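Long-range contact in endoglucanase (Acetivibrio cellulolyticus, PDB 5NRM), which serves here as a type I cohesin domain of a cellulosomal scaffoldin, binding an enzyme-borne dockerin, while the whole protein probably also cleaves cellulose: residues A[1-13]-A[20-32]. Sequence-based numbering, arbitrary orientation.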
loop_
_atom_site.group_PDB
_atom_site.type_symbol
_atom_site.label_atom_id
_atom_site.label_comp_id
_atom_site.label_asym_id
_atom_site.label_seq_id
_atom_site.Cartn_x
_atom_site.Cartn_y
_atom_site.Cartn_z
ATOM N N THR A 1 9.509 -13.420 15.975
ATOM C CA THR A 1 9.173 -11.968 16.179
ATOM C C THR A 1 7.871 -11.594 15.433
ATOM O O THR A 1 7.764 -11.848 14.222
ATOM C CB THR A 1 10.357 -11.052 15.690
ATOM O OG1 THR A 1 11.562 -11.414 16.395
ATOM C CG2 THR A 1 10.055 -9.566 15.851
ATOM N N GLY A 2 6.909 -10.931 16.109
ATOM C CA GLY A 2 5.605 -10.593 15.473
ATOM C C GLY A 2 5.686 -9.464 14.420
ATOM O O GLY A 2 6.466 -8.519 14.574
ATOM N N PHE A 3 4.926 -9.594 13.357
ATOM C CA PHE A 3 4.904 -8.635 12.262
ATOM C C PHE A 3 3.918 -7.505 12.581
ATOM O O PHE A 3 2.751 -7.751 12.909
ATOM C CB PHE A 3 4.515 -9.316 10.972
ATOM C CG PHE A 3 4.474 -8.420 9.751
ATOM C CD1 PHE A 3 5.579 -7.680 9.372
ATOM C CD2 PHE A 3 3.381 -8.372 8.957
ATOM C CE1 PHE A 3 5.547 -6.897 8.238
ATOM C CE2 PHE A 3 3.332 -7.636 7.826
ATOM C CZ PHE A 3 4.403 -6.805 7.486
ATOM N N ASN A 4 4.378 -6.256 12.444
ATOM C CA ASN A 4 3.645 -5.047 12.851
ATOM C C ASN A 4 3.684 -4.002 11.765
ATOM O O ASN A 4 4.734 -3.768 11.180
ATOM C CB ASN A 4 4.278 -4.413 14.099
ATOM C CG ASN A 4 3.929 -5.155 15.370
ATOM O OD1 ASN A 4 2.973 -4.808 16.057
ATOM N ND2 ASN A 4 4.647 -6.234 15.650
ATOM N N LEU A 5 2.530 -3.441 11.502
ATOM C CA LEU A 5 2.354 -2.218 10.704
ATOM C C LEU A 5 1.942 -1.125 11.663
ATOM O O LEU A 5 0.889 -1.210 12.306
ATOM C CB LEU A 5 1.272 -2.486 9.659
ATOM C CG LEU A 5 0.704 -1.293 8.917
ATOM C CD1 LEU A 5 1.846 -0.531 8.176
ATOM C CD2 LEU A 5 -0.453 -1.583 7.963
ATOM N N SER A 6 2.748 -0.059 11.771
ATOM C CA SER A 6 2.493 1.003 12.709
ATOM C C SER A 6 2.659 2.367 12.113
ATOM O O SER A 6 3.441 2.607 11.163
ATOM C CB SER A 6 3.364 0.878 13.936
ATOM O OG SER A 6 4.743 1.048 13.615
ATOM N N ILE A 7 1.898 3.287 12.645
ATOM C CA ILE A 7 2.012 4.690 12.270
ATOM C C ILE A 7 2.479 5.438 13.483
ATOM O O ILE A 7 1.964 5.254 14.570
ATOM C CB ILE A 7 0.659 5.264 11.781
ATOM C CG1 ILE A 7 0.136 4.362 10.675
ATOM C CG2 ILE A 7 0.831 6.751 11.413
ATOM C CD1 ILE A 7 -1.212 4.785 10.142
ATOM N N ASP A 8 3.549 6.192 13.317
ATOM C CA ASP A 8 4.085 6.993 14.420
ATOM C C ASP A 8 3.076 8.024 14.935
ATOM O O ASP A 8 2.182 8.506 14.230
ATOM C CB ASP A 8 5.377 7.729 14.067
ATOM C CG ASP A 8 6.621 6.817 13.963
ATOM O OD1 ASP A 8 6.566 5.576 14.183
ATOM O OD2 ASP A 8 7.674 7.429 13.633
ATOM N N THR A 9 3.288 8.334 16.207
ATOM C CA THR A 9 2.694 9.514 16.802
ATOM C C THR A 9 3.783 10.584 16.853
ATOM O O THR A 9 4.857 10.348 17.489
ATOM C CB THR A 9 2.208 9.212 18.214
ATOM O OG1 THR A 9 1.124 8.264 18.130
ATOM C CG2 THR A 9 1.698 10.464 18.908
ATOM N N VAL A 10 3.540 11.715 16.181
ATOM C CA VAL A 10 4.595 12.715 16.001
ATOM C C VAL A 10 4.038 14.026 16.546
ATOM O O VAL A 10 2.844 14.313 16.455
ATOM C CB VAL A 10 4.991 12.914 14.507
ATOM C CG1 VAL A 10 5.498 11.601 13.887
ATOM C CG2 VAL A 10 3.850 13.434 13.735
ATOM N N GLU A 11 4.916 14.881 17.007
ATOM C CA GLU A 11 4.503 16.245 17.401
ATOM C C GLU A 11 4.649 17.220 16.239
ATOM O O GLU A 11 5.599 17.161 15.455
ATOM C CB GLU A 11 5.323 16.772 18.603
ATOM C CG GLU A 11 5.136 15.886 19.821
ATOM C CD GLU A 11 5.581 16.562 21.134
ATOM O OE1 GLU A 11 6.335 17.582 21.092
ATOM O OE2 GLU A 11 5.134 16.047 22.202
ATOM N N GLY A 12 3.713 18.156 16.139
ATOM C CA GLY A 12 3.916 19.249 15.213
ATOM C C GLY A 12 3.118 20.464 15.576
ATOM O O GLY A 12 2.281 20.418 16.464
ATOM N N ASN A 13 3.394 21.580 14.903
ATOM C CA ASN A 13 2.807 22.887 15.260
ATOM C C ASN A 13 1.797 23.284 14.246
ATOM O O ASN A 13 2.099 23.249 13.074
ATOM C CB ASN A 13 3.869 23.993 15.308
ATOM C CG ASN A 13 5.022 23.617 16.203
ATOM O OD1 ASN A 13 6.139 23.321 15.746
ATOM N ND2 ASN A 13 4.722 23.471 17.461
ATOM N N VAL A 20 4.895 12.098 8.925
ATOM C CA VAL A 20 4.351 10.980 9.740
ATOM C C VAL A 20 4.837 9.660 9.139
ATOM O O VAL A 20 4.409 9.324 8.020
ATOM C CB VAL A 20 2.820 10.997 9.749
ATOM C CG1 VAL A 20 2.334 9.839 10.608
ATOM C CG2 VAL A 20 2.298 12.334 10.331
ATOM N N PRO A 21 5.794 9.027 9.800
ATOM C CA PRO A 21 6.321 7.745 9.286
ATOM C C PRO A 21 5.315 6.623 9.540
ATOM O O PRO A 21 4.631 6.536 10.581
ATOM C CB PRO A 21 7.629 7.580 10.059
ATOM C CG PRO A 21 8.005 8.957 10.525
ATOM C CD PRO A 21 6.705 9.592 10.826
ATOM N N VAL A 22 5.244 5.722 8.544
ATOM C CA VAL A 22 4.544 4.425 8.617
ATOM C C VAL A 22 5.590 3.341 8.530
ATOM O O VAL A 22 6.449 3.356 7.624
ATOM C CB VAL A 22 3.548 4.289 7.435
ATOM C CG1 VAL A 22 2.833 2.958 7.509
ATOM C CG2 VAL A 22 2.561 5.439 7.369
ATOM N N LYS A 23 5.585 2.448 9.504
ATOM C CA LYS A 23 6.720 1.523 9.704
ATOM C C LYS A 23 6.241 0.068 9.665
ATOM O O LYS A 23 5.058 -0.230 9.956
ATOM C CB LYS A 23 7.357 1.776 11.037
ATOM C CG LYS A 23 7.963 3.163 11.159
ATOM C CD LYS A 23 8.471 3.443 12.572
ATOM C CE LYS A 23 9.922 3.123 12.588
ATOM N NZ LYS A 23 10.460 3.382 13.914
ATOM N N LEU A 24 7.195 -0.813 9.316
ATOM C CA LEU A 24 7.051 -2.262 9.437
ATOM C C LEU A 24 8.076 -2.730 10.413
ATOM O O LEU A 24 9.238 -2.264 10.446
ATOM C CB LEU A 24 7.267 -2.932 8.108
ATOM C CG LEU A 24 6.351 -2.529 7.004
ATOM C CD1 LEU A 24 6.656 -3.370 5.766
ATOM C CD2 LEU A 24 4.864 -2.663 7.375
ATOM N N SER A 25 7.663 -3.688 11.238
ATOM C CA SER A 25 8.585 -4.377 12.112
ATOM C C SER A 25 8.246 -5.852 12.158
ATOM O O SER A 25 7.111 -6.232 11.915
ATOM C CB SER A 25 8.606 -3.778 13.529
ATOM O OG SER A 25 7.462 -4.194 14.258
ATOM N N GLY A 26 9.260 -6.639 12.448
ATOM C CA GLY A 26 9.105 -8.097 12.475
ATOM C C GLY A 26 9.005 -8.756 11.130
ATOM O O GLY A 26 8.404 -9.845 10.985
ATOM N N ILE A 27 9.581 -8.123 10.112
ATOM C CA ILE A 27 9.681 -8.762 8.791
ATOM C C ILE A 27 10.531 -9.986 8.993
ATOM O O ILE A 27 11.583 -9.925 9.637
ATOM C CB ILE A 27 10.334 -7.822 7.784
ATOM C CG1 ILE A 27 9.392 -6.646 7.543
ATOM C CG2 ILE A 27 10.608 -8.516 6.471
ATOM C CD1 ILE A 27 9.965 -5.510 6.707
ATOM N N SER A 28 10.046 -11.125 8.489
ATOM C CA SER A 28 10.783 -12.433 8.564
ATOM C C SER A 28 11.884 -12.525 7.503
ATOM O O SER A 28 11.990 -11.654 6.617
ATOM C CB SER A 28 9.844 -13.623 8.349
ATOM O OG SER A 28 9.372 -13.670 6.984
ATOM N N LYS A 29 12.687 -13.592 7.574
ATOM C CA LYS A 29 13.664 -13.847 6.516
ATOM C C LYS A 29 12.981 -14.051 5.136
ATOM O O LYS A 29 13.663 -13.833 4.121
ATOM C CB LYS A 29 14.596 -15.027 6.856
ATOM C CG LYS A 29 15.598 -14.663 7.962
ATOM C CD LYS A 29 16.327 -15.914 8.454
ATOM C CE LYS A 29 16.962 -15.617 9.804
ATOM N NZ LYS A 29 18.242 -16.309 9.946
ATOM N N ASN A 30 11.658 -14.307 5.089
ATOM C CA ASN A 30 10.930 -14.388 3.812
ATOM C C ASN A 30 10.609 -13.048 3.217
ATOM O O ASN A 30 10.181 -12.927 2.065
ATOM C CB ASN A 30 9.666 -15.219 3.949
ATOM C CG ASN A 30 9.971 -16.654 4.335
ATOM O OD1 ASN A 30 10.964 -17.206 3.935
ATOM N ND2 ASN A 30 9.114 -17.245 5.128
ATOM N N GLY A 31 10.857 -11.994 3.986
ATOM C CA GLY A 31 10.700 -10.671 3.454
ATOM C C GLY A 31 9.256 -10.209 3.183
ATOM O O GLY A 31 8.274 -10.890 3.536
ATOM N N ILE A 32 9.136 -9.047 2.547
ATOM C CA ILE A 32 7.879 -8.531 2.073
ATOM C C ILE A 32 8.019 -8.212 0.601
ATOM O O ILE A 32 8.821 -7.324 0.234
ATOM C CB ILE A 32 7.453 -7.271 2.843
ATOM C CG1 ILE A 32 7.194 -7.587 4.325
ATOM C CG2 ILE A 32 6.270 -6.576 2.174
ATOM C CD1 ILE A 32 6.074 -8.534 4.638
HETATM O O HOH W 1 9.766 -12.101 12.182
HETATM O O HOH W 2 7.978 -6.595 15.730
HETATM O O HOH W 3 10.188 6.552 13.536
#
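Leu5 CD1 lies 3.7 Å from Val22 CG1 and also meets Leu24 CD2, and Ile7 CG2 packs at 3.5 Å against Val20 CG1. These branches form the inner face of the antiparallel hairpin made by strands 4-12 and 17-25, where Leu5 and Ile7 also touch strand 110-116, across the core of the cohesin beta-sandwich. At the open end of the hairpin, Phe3 has CG anti to its backbone N (chi1 -179°), which carries the ring into the interior; CZ reaches Ile32 CD1 at 3.7 Å, CE1 meets Ile27 CG1, and Phe121 stacks edge-to-face with the ring. Between the apolar face and the outer one runs the backbone pairing: Asn4 with Ser25 and Ser6 with Lys23 each exchange two N-H...O bonds, the shortest from Lys23 N to Ser6 O at 2.7 Å, and Asp8 N adds a nearly straight bond to Pro21 O. Beyond the last pair, Gly26, at positive phi, directs its CA-H at Gly2 O, and one water bridges Thr1 O and Gly26 O. On the outer face, Asp8 lies over the Pro21 ring, its OD2 3.5 Å from Pro21 CG. Lys23 CD passes 3.3 Å from Asp8 OD1. The chain then bends at chi3 (95°), which swings CE off the extended course, and NZ ends 4.5 Å from Asp8 OD1, beyond a salt bridge; a water links NZ to Asp8 OD2. The hairpin is thus held by main-chain bonds above a buried apolar layer, while Asp8 and Lys23 are joined by a water bridge rather than a direct salt bridge, a separation that would probably weaken their mutual attraction.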